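PDB 5V2D: dioxygenase from Pseudomonas brassicacearum, which probably cleaves the central carbon-carbon double bond of lignin-derived stilbenes with molecular oxygen at a non-haem iron, giving two aldehydes. Local coordinates for residues C371-C376 and M490-H495; G60-V65 and Y453-L458; D78-G83 and P407-N412. All coordinates share one frame; numbering follows the deposited sequence.

Contact 1 (C371-C376 and M490-H495); sequences CEFPRC and MRMSLH. With FE (Fe (III) ion), chain E.
The rings of F373 and H495 meet obliquely, their centroids 5.6 Å apart and their planes inclined at 63°, which makes the pair neither a stack nor a T-shaped contact. F373 CE1 lies 3.8 Å from H495 CE1, and H495 ND1 sits at the edge of the phenyl ring, in its plane. On the phenyl ring's other side, F373 CE2 comes within 4.1 Å of M492 CE; this methyl arrives from the opposite direction, along a thioether chain whose CG is anti to the backbone N (chi1 -179°) before it turns about the CB-CG bond. The carbonyl oxygens of S493 and L494 also flank the ring obliquely, with F373 CE1 4.3 Å from L494 O. An alanine at F373 is likely to open a gap beside the H495 imidazole and leave the M492 methyl without its aromatic partner.

H495 NE2 binds the Fe(III) ion at 2.1 Å, in a site completed by H188, H239, H304 and water. The other nitrogen, ND1, is hydrogen-bonded to E437, so the imidazole is held at both nitrogens; E437 is placed as a second-shell glutamate, consistent with the pattern in this family of iron dioxygenases. E372 plays the same part for H304: its OE2 is hydrogen-bonded to H304 ND1 and also accepts the amide of the next residue, with F373 N 2.7 Å from E372 OE2, on the anti side and 33° out of the carboxylate plane.

All the touching residues are buried. F373 is the corner of 371-375, an edge strand of its four-stranded sheet, and its side chain touches E437 of strand 433-442, while 490-495 is the loop leading into strand 496-500 of another sheet. The contact thus joins two blades of the beta-propeller across the E437-bearing one that comes between them, beside the iron.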
# COMPACT_ATOMS: atom_id res chain seq x y z
N CYS A 371 14.08 -4.44 -2.12
CA CYS A 371 12.86 -5.10 -1.80
C CYS A 371 11.73 -4.07 -1.48
O CYS A 371 11.98 -2.90 -1.29
CB CYS A 371 13.10 -6.01 -0.59
SG CYS A 371 13.75 -5.17 0.86
N GLU A 372 10.50 -4.56 -1.44
CA GLU A 372 9.33 -3.72 -1.12
C GLU A 372 8.15 -4.64 -0.77
O GLU A 372 8.33 -5.88 -0.64
CB GLU A 372 9.00 -2.72 -2.22
CG GLU A 372 9.28 -1.23 -1.80
CD GLU A 372 8.34 -0.71 -0.65
OE1 GLU A 372 8.65 0.31 0.06
OE2 GLU A 372 7.23 -1.32 -0.48
N PHE A 373 6.99 -4.02 -0.53
CA PHE A 373 5.85 -4.71 -0.04
C PHE A 373 6.13 -5.64 1.14
O PHE A 373 5.71 -6.81 1.15
CB PHE A 373 5.10 -5.45 -1.18
CG PHE A 373 4.36 -4.50 -2.13
CD1 PHE A 373 3.24 -3.84 -1.73
CD2 PHE A 373 4.84 -4.30 -3.40
CE1 PHE A 373 2.53 -3.03 -2.57
CE2 PHE A 373 4.12 -3.52 -4.31
CZ PHE A 373 2.95 -2.86 -3.89
N PRO A 374 6.73 -5.13 2.19
CA PRO A 374 7.03 -5.91 3.38
C PRO A 374 5.82 -6.32 4.16
O PRO A 374 4.82 -5.64 4.19
CB PRO A 374 7.86 -4.93 4.25
CG PRO A 374 7.33 -3.57 3.84
CD PRO A 374 7.09 -3.70 2.37
N ARG A 375 5.90 -7.45 4.83
CA ARG A 375 4.81 -7.90 5.72
C ARG A 375 5.43 -8.57 6.92
O ARG A 375 6.25 -9.52 6.74
CB ARG A 375 4.03 -8.99 4.97
CG ARG A 375 3.00 -9.78 5.74
CD ARG A 375 1.84 -8.84 6.16
NE ARG A 375 1.11 -8.49 4.94
CZ ARG A 375 0.06 -7.66 4.96
NH1 ARG A 375 -0.34 -7.16 6.10
NH2 ARG A 375 -0.56 -7.32 3.86
N CYS A 376 5.09 -8.15 8.12
CA CYS A 376 5.48 -8.91 9.29
C CYS A 376 4.27 -9.71 9.78
O CYS A 376 3.14 -9.48 9.34
CB CYS A 376 6.01 -8.02 10.40
SG CYS A 376 4.81 -6.96 11.09
N MET A 490 -5.87 -10.95 -12.84
CA MET A 490 -5.96 -9.95 -11.77
C MET A 490 -4.97 -8.86 -12.15
O MET A 490 -3.74 -9.11 -12.23
CB MET A 490 -5.54 -10.57 -10.43
CG MET A 490 -6.42 -11.73 -9.95
SD MET A 490 -8.10 -11.32 -9.46
CE MET A 490 -7.76 -10.60 -7.88
N ARG A 491 -5.46 -7.63 -12.23
CA ARG A 491 -4.56 -6.47 -12.42
C ARG A 491 -3.66 -6.31 -11.18
O ARG A 491 -4.00 -6.70 -10.08
CB ARG A 491 -5.40 -5.21 -12.62
CG ARG A 491 -4.64 -4.03 -13.14
CD ARG A 491 -5.65 -2.92 -13.55
NE ARG A 491 -4.94 -1.91 -14.37
CZ ARG A 491 -4.59 -0.68 -13.97
NH1 ARG A 491 -3.94 0.11 -14.83
NH2 ARG A 491 -4.85 -0.20 -12.73
N MET A 492 -2.53 -5.69 -11.37
CA MET A 492 -1.65 -5.34 -10.24
C MET A 492 -2.43 -4.60 -9.21
O MET A 492 -3.25 -3.76 -9.57
CB MET A 492 -0.41 -4.59 -10.73
CG MET A 492 0.58 -4.20 -9.68
SD MET A 492 1.25 -5.70 -8.91
CE MET A 492 2.37 -5.06 -7.72
N SER A 493 -2.17 -4.88 -7.95
CA SER A 493 -2.88 -4.35 -6.83
C SER A 493 -1.96 -3.47 -5.99
O SER A 493 -0.72 -3.36 -6.20
CB SER A 493 -3.48 -5.46 -5.95
OG SER A 493 -4.24 -6.40 -6.76
N LEU A 494 -2.56 -2.88 -4.99
CA LEU A 494 -1.82 -2.28 -3.93
C LEU A 494 -1.95 -3.16 -2.68
O LEU A 494 -1.57 -4.35 -2.75
CB LEU A 494 -2.23 -0.82 -3.77
CG LEU A 494 -1.70 0.13 -4.84
CD1 LEU A 494 -2.34 1.55 -4.72
CD2 LEU A 494 -0.19 0.21 -4.88
N HIS A 495 -2.44 -2.66 -1.57
CA HIS A 495 -2.30 -3.40 -0.32
C HIS A 495 -3.45 -4.30 0.05
O HIS A 495 -4.56 -4.11 -0.44
CB HIS A 495 -2.05 -2.42 0.85
CG HIS A 495 -0.84 -1.62 0.62
ND1 HIS A 495 0.44 -2.17 0.73
CD2 HIS A 495 -0.67 -0.29 0.33
CE1 HIS A 495 1.34 -1.20 0.52
NE2 HIS A 495 0.69 -0.06 0.26
FE FE E . 1.46 1.88 0.57
O HOH W 1 1.42 2.08 -1.49

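Contact 2 (G60-V65 and Y453-L458); sequences GTFYQV and YVVALL
Q64 and L457 share a bridging water that has a hydrogen bond to each segment. The water donates to the side-chain oxygen, at 2.8 Å from Q64 OE1, and accepts from the backbone amide, at 2.9 Å from L457 N. Q64 OE1 also lies 3.6 Å from L457 CD1, so the amide end and the isobutyl group, which cross at a slant, pack directly as well as through water. An extended chain puts the amide there, with CG anti to the backbone N (chi1 -164°). The other end of that amide, NE2, probably donates to the carbonyl oxygen of L494, in the loop carrying an iron ligand.

Two residues earlier on each strand, the contact is purely apolar: F62 CD2 approaches V455 CG1 to 4.2 Å, and the F62 ring points its edge, in plane, at the water. I439 and L468, from the strands on either side of 452-460, touch both F62 and V455.

No direct hydrogen bond passes between 60-65 and 453-458, which lie in separate propeller sheets. The buried polar groups, Q64 OE1 and L457 N, are instead satisfied through one water, beside the apolar F62-V455 pair.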
# COMPACT_ATOMS: atom_id res chain seq x y z
N GLY A 60 -10.66 -17.86 6.81
CA GLY A 60 -10.80 -16.36 6.83
C GLY A 60 -10.78 -15.83 5.41
O GLY A 60 -10.97 -16.58 4.46
N THR A 61 -10.56 -14.53 5.31
CA THR A 61 -10.66 -13.86 4.00
C THR A 61 -9.41 -13.01 3.77
O THR A 61 -8.98 -12.26 4.64
CB THR A 61 -11.94 -13.00 3.94
OG1 THR A 61 -13.08 -13.79 4.19
CG2 THR A 61 -12.07 -12.36 2.57
N PHE A 62 -8.85 -13.16 2.58
CA PHE A 62 -7.75 -12.32 2.11
C PHE A 62 -8.41 -11.21 1.28
O PHE A 62 -8.96 -11.49 0.19
CB PHE A 62 -6.82 -13.14 1.23
CG PHE A 62 -5.72 -12.36 0.57
CD1 PHE A 62 -5.25 -11.15 1.05
CD2 PHE A 62 -5.12 -12.84 -0.55
CE1 PHE A 62 -4.21 -10.47 0.45
CE2 PHE A 62 -4.06 -12.17 -1.16
CZ PHE A 62 -3.59 -10.99 -0.65
N TYR A 63 -8.39 -9.98 1.78
CA TYR A 63 -8.92 -8.84 1.05
C TYR A 63 -7.73 -8.11 0.41
O TYR A 63 -6.67 -7.99 1.01
CB TYR A 63 -9.62 -7.85 1.97
CG TYR A 63 -10.81 -8.42 2.68
CD1 TYR A 63 -12.07 -8.49 2.00
CD2 TYR A 63 -10.76 -8.85 3.95
CE1 TYR A 63 -13.19 -8.97 2.65
CE2 TYR A 63 -11.87 -9.33 4.60
CZ TYR A 63 -13.08 -9.37 3.97
OH TYR A 63 -14.17 -9.86 4.61
N GLN A 64 -7.93 -7.62 -0.78
CA GLN A 64 -6.90 -6.82 -1.44
C GLN A 64 -7.59 -5.72 -2.26
O GLN A 64 -8.69 -5.95 -2.77
CB GLN A 64 -6.03 -7.72 -2.31
CG GLN A 64 -4.73 -6.92 -2.65
CD GLN A 64 -3.47 -7.70 -3.09
OE1 GLN A 64 -3.49 -8.83 -3.71
NE2 GLN A 64 -2.36 -7.06 -2.85
N VAL A 65 -6.97 -4.55 -2.40
CA VAL A 65 -7.55 -3.54 -3.29
C VAL A 65 -6.56 -3.23 -4.41
O VAL A 65 -5.33 -3.11 -4.17
CB VAL A 65 -7.99 -2.30 -2.53
CG1 VAL A 65 -6.83 -1.60 -1.79
CG2 VAL A 65 -8.74 -1.31 -3.39
N TYR A 453 1.58 -19.67 6.83
CA TYR A 453 1.44 -19.67 5.39
C TYR A 453 1.66 -18.27 4.83
O TYR A 453 1.22 -17.29 5.43
CB TYR A 453 0.05 -20.20 5.06
CG TYR A 453 -0.22 -21.55 5.70
CD1 TYR A 453 -1.10 -21.67 6.79
CD2 TYR A 453 0.47 -22.69 5.28
CE1 TYR A 453 -1.31 -22.89 7.42
CE2 TYR A 453 0.27 -23.91 5.93
CZ TYR A 453 -0.64 -23.98 7.00
OH TYR A 453 -0.91 -25.20 7.60
N VAL A 454 2.29 -18.19 3.70
CA VAL A 454 2.44 -16.91 2.99
C VAL A 454 1.61 -17.02 1.74
O VAL A 454 1.75 -17.99 0.94
CB VAL A 454 3.89 -16.71 2.61
CG1 VAL A 454 4.11 -15.38 1.94
CG2 VAL A 454 4.76 -16.72 3.90
N VAL A 455 0.73 -16.03 1.52
CA VAL A 455 -0.22 -16.10 0.44
C VAL A 455 -0.06 -14.83 -0.41
O VAL A 455 0.04 -13.71 0.13
CB VAL A 455 -1.62 -16.20 0.97
CG1 VAL A 455 -2.64 -16.24 -0.21
CG2 VAL A 455 -1.77 -17.43 1.85
N ALA A 456 0.00 -14.98 -1.71
CA ALA A 456 0.16 -13.85 -2.59
C ALA A 456 -0.35 -14.15 -3.97
O ALA A 456 -0.31 -15.30 -4.41
CB ALA A 456 1.65 -13.47 -2.72
N LEU A 457 -0.76 -13.14 -4.68
CA LEU A 457 -1.05 -13.31 -6.08
C LEU A 457 0.23 -13.43 -6.86
O LEU A 457 1.19 -12.66 -6.67
CB LEU A 457 -1.83 -12.10 -6.65
CG LEU A 457 -3.35 -12.11 -6.28
CD1 LEU A 457 -3.92 -10.78 -6.71
CD2 LEU A 457 -4.13 -13.23 -6.93
N LEU A 458 0.20 -14.40 -7.76
CA LEU A 458 1.25 -14.66 -8.72
C LEU A 458 0.69 -14.34 -10.10
O LEU A 458 -0.33 -14.87 -10.54
CB LEU A 458 1.71 -16.14 -8.63
CG LEU A 458 2.67 -16.63 -9.76
CD1 LEU A 458 3.98 -15.93 -9.59
CD2 LEU A 458 2.85 -18.16 -9.70
O HOH W 2 -1.26 -10.56 -3.45

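Contact 3 (D78-G83 and P407-N412); sequences DIFFNG and PFQFFN
Amide-aromatic contacts join the segments, with the carboxamide of Q409 set against the rings of F80 and F81. Its oxygen meets the first ring obliquely, Q409 OE1 lying 3.6 Å from F80 CE1; the two side chains cross at about a right angle, and the ring and amide planes are 75° apart. Its nitrogen sits at the edge of the second ring, near the ring plane, with Q409 NE2 4.2 Å from F81 CE1. The side chain reaches both by running extended beyond CG. Nearer its root, Q409 CG packs over one face of the F408 ring, 3.8 Å above the plane and offset toward the rim.

Hydrogen bonds shape each segment internally. In 78-83, N82 ND2 donates to the syn lone pair of D78 OD1 at 2.9 Å, nearly in its own amide plane, and N82 N bonds to I79 O at 3.1 Å, closing the 3-10 turn that presents both phenyl rings. Residues 407-410 form a type II beta turn, in which Q409 takes the positive phi (54°) of the third position; the closing bond is weak.

The strongest polar partner of Q409 OE1 is the hydroxyl of Y36, whose ring also meets F80 edge-to-face. The segments themselves exchange no hydrogen bond; the amide oxygen is met by Y36, outside both. The side chain of F81 lies about 7 Å from the bound Fe(III) ion, so this amide-aromatic packing borders the metal site.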
# COMPACT_ATOMS: atom_id res chain seq x y z
N ASP A 78 -2.49 8.89 -17.36
CA ASP A 78 -2.68 8.83 -15.93
C ASP A 78 -1.70 7.91 -15.29
O ASP A 78 -0.91 7.29 -15.98
CB ASP A 78 -4.12 8.43 -15.59
CG ASP A 78 -4.62 9.02 -14.22
OD1 ASP A 78 -3.87 9.74 -13.44
OD2 ASP A 78 -5.85 8.69 -14.00
N ILE A 79 -1.72 7.85 -13.96
CA ILE A 79 -0.75 7.04 -13.21
C ILE A 79 -1.52 5.90 -12.55
O ILE A 79 -2.79 5.99 -12.33
CB ILE A 79 0.08 7.85 -12.25
CG1 ILE A 79 -0.77 8.37 -11.07
CG2 ILE A 79 0.80 8.98 -13.03
CD1 ILE A 79 0.01 9.04 -9.99
N PHE A 80 -0.79 4.83 -12.25
CA PHE A 80 -1.43 3.63 -11.67
C PHE A 80 -2.12 3.93 -10.37
O PHE A 80 -3.23 3.44 -10.13
CB PHE A 80 -0.33 2.56 -11.44
CG PHE A 80 -0.79 1.37 -10.65
CD1 PHE A 80 -0.22 1.09 -9.46
CD2 PHE A 80 -1.73 0.54 -11.14
CE1 PHE A 80 -0.57 -0.05 -8.71
CE2 PHE A 80 -2.15 -0.57 -10.41
CZ PHE A 80 -1.54 -0.85 -9.19
N PHE A 81 -1.55 4.79 -9.55
CA PHE A 81 -2.09 5.13 -8.24
C PHE A 81 -3.45 5.88 -8.31
O PHE A 81 -4.04 6.17 -7.28
CB PHE A 81 -1.12 5.99 -7.42
CG PHE A 81 0.15 5.33 -7.03
CD1 PHE A 81 0.30 3.98 -6.88
CD2 PHE A 81 1.21 6.14 -6.56
CE1 PHE A 81 1.52 3.38 -6.50
CE2 PHE A 81 2.42 5.58 -6.11
CZ PHE A 81 2.59 4.19 -6.12
N ASN A 82 -3.91 6.23 -9.50
CA ASN A 82 -5.13 7.04 -9.63
C ASN A 82 -6.40 6.25 -10.02
O ASN A 82 -7.45 6.82 -10.18
CB ASN A 82 -4.91 8.15 -10.63
CG ASN A 82 -5.74 9.41 -10.32
OD1 ASN A 82 -6.31 9.58 -9.17
ND2 ASN A 82 -5.76 10.31 -11.29
N GLY A 83 -6.31 4.94 -10.09
CA GLY A 83 -7.42 4.14 -10.61
C GLY A 83 -8.47 3.86 -9.52
O GLY A 83 -8.12 3.72 -8.34
N PRO A 407 7.94 -4.50 -16.21
CA PRO A 407 7.01 -3.45 -15.77
C PRO A 407 7.45 -2.80 -14.51
O PRO A 407 8.27 -3.34 -13.80
CB PRO A 407 5.67 -4.20 -15.63
CG PRO A 407 6.05 -5.62 -15.46
CD PRO A 407 7.36 -5.85 -16.13
N PHE A 408 6.86 -1.66 -14.22
CA PHE A 408 6.90 -1.04 -12.91
C PHE A 408 6.36 -2.03 -11.82
O PHE A 408 5.40 -2.76 -12.01
CB PHE A 408 6.01 0.24 -12.98
CG PHE A 408 5.93 1.05 -11.71
CD1 PHE A 408 4.68 1.33 -11.10
CD2 PHE A 408 7.08 1.62 -11.15
CE1 PHE A 408 4.58 2.13 -9.94
CE2 PHE A 408 6.98 2.40 -9.98
CZ PHE A 408 5.74 2.68 -9.38
N GLN A 409 6.97 -1.99 -10.65
CA GLN A 409 6.67 -2.86 -9.49
C GLN A 409 6.74 -4.40 -9.90
O GLN A 409 5.92 -5.21 -9.49
CB GLN A 409 5.32 -2.48 -8.87
CG GLN A 409 5.26 -1.14 -8.07
CD GLN A 409 3.80 -0.74 -7.69
OE1 GLN A 409 2.90 -0.91 -8.55
NE2 GLN A 409 3.51 -0.32 -6.40
N PHE A 410 7.72 -4.78 -10.71
CA PHE A 410 8.03 -6.15 -11.01
C PHE A 410 8.88 -6.82 -9.90
O PHE A 410 9.99 -6.37 -9.63
CB PHE A 410 8.78 -6.25 -12.37
CG PHE A 410 9.07 -7.66 -12.80
CD1 PHE A 410 10.31 -8.20 -12.59
CD2 PHE A 410 8.15 -8.40 -13.42
CE1 PHE A 410 10.60 -9.52 -13.03
CE2 PHE A 410 8.42 -9.69 -13.82
CZ PHE A 410 9.69 -10.25 -13.60
N PHE A 411 8.37 -7.89 -9.27
CA PHE A 411 9.08 -8.54 -8.20
C PHE A 411 9.07 -10.03 -8.51
O PHE A 411 8.01 -10.63 -8.57
CB PHE A 411 8.50 -8.26 -6.85
CG PHE A 411 8.48 -6.82 -6.49
CD1 PHE A 411 9.62 -6.24 -5.95
CD2 PHE A 411 7.33 -6.06 -6.63
CE1 PHE A 411 9.62 -4.91 -5.52
CE2 PHE A 411 7.34 -4.73 -6.28
CZ PHE A 411 8.47 -4.12 -5.72
N ASN A 412 10.25 -10.61 -8.75
CA ASN A 412 10.32 -12.01 -9.16
C ASN A 412 10.74 -12.93 -8.06
O ASN A 412 10.96 -14.10 -8.34
CB ASN A 412 11.22 -12.21 -10.41
CG ASN A 412 12.63 -11.70 -10.21
OD1 ASN A 412 12.98 -11.21 -9.11
ND2 ASN A 412 13.46 -11.76 -11.29

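How the contacts relate
Contacts 1 and 2 are wholly buried, whereas contact 3, between two loops, is only partly so. Contact 1 is metal and aromatic chemistry, contact 2 water-bridged and apolar packing between strands, and contact 3 amide-aromatic packing. Residues 490-495 connect the first two, since this loop bonds to strand 60-67: L494 N is 2.9 Å from V65 O, a probable hydrogen bond. Contact 3 meets contact 1 by packing, with F373 CZ 3.6 Å from Q409 NE2 and M492 O 3.4 Å from F80 CZ. Contacts 2 and 3 do not touch, their nearest atoms being about 7 Å apart, so contact 1 lies between them.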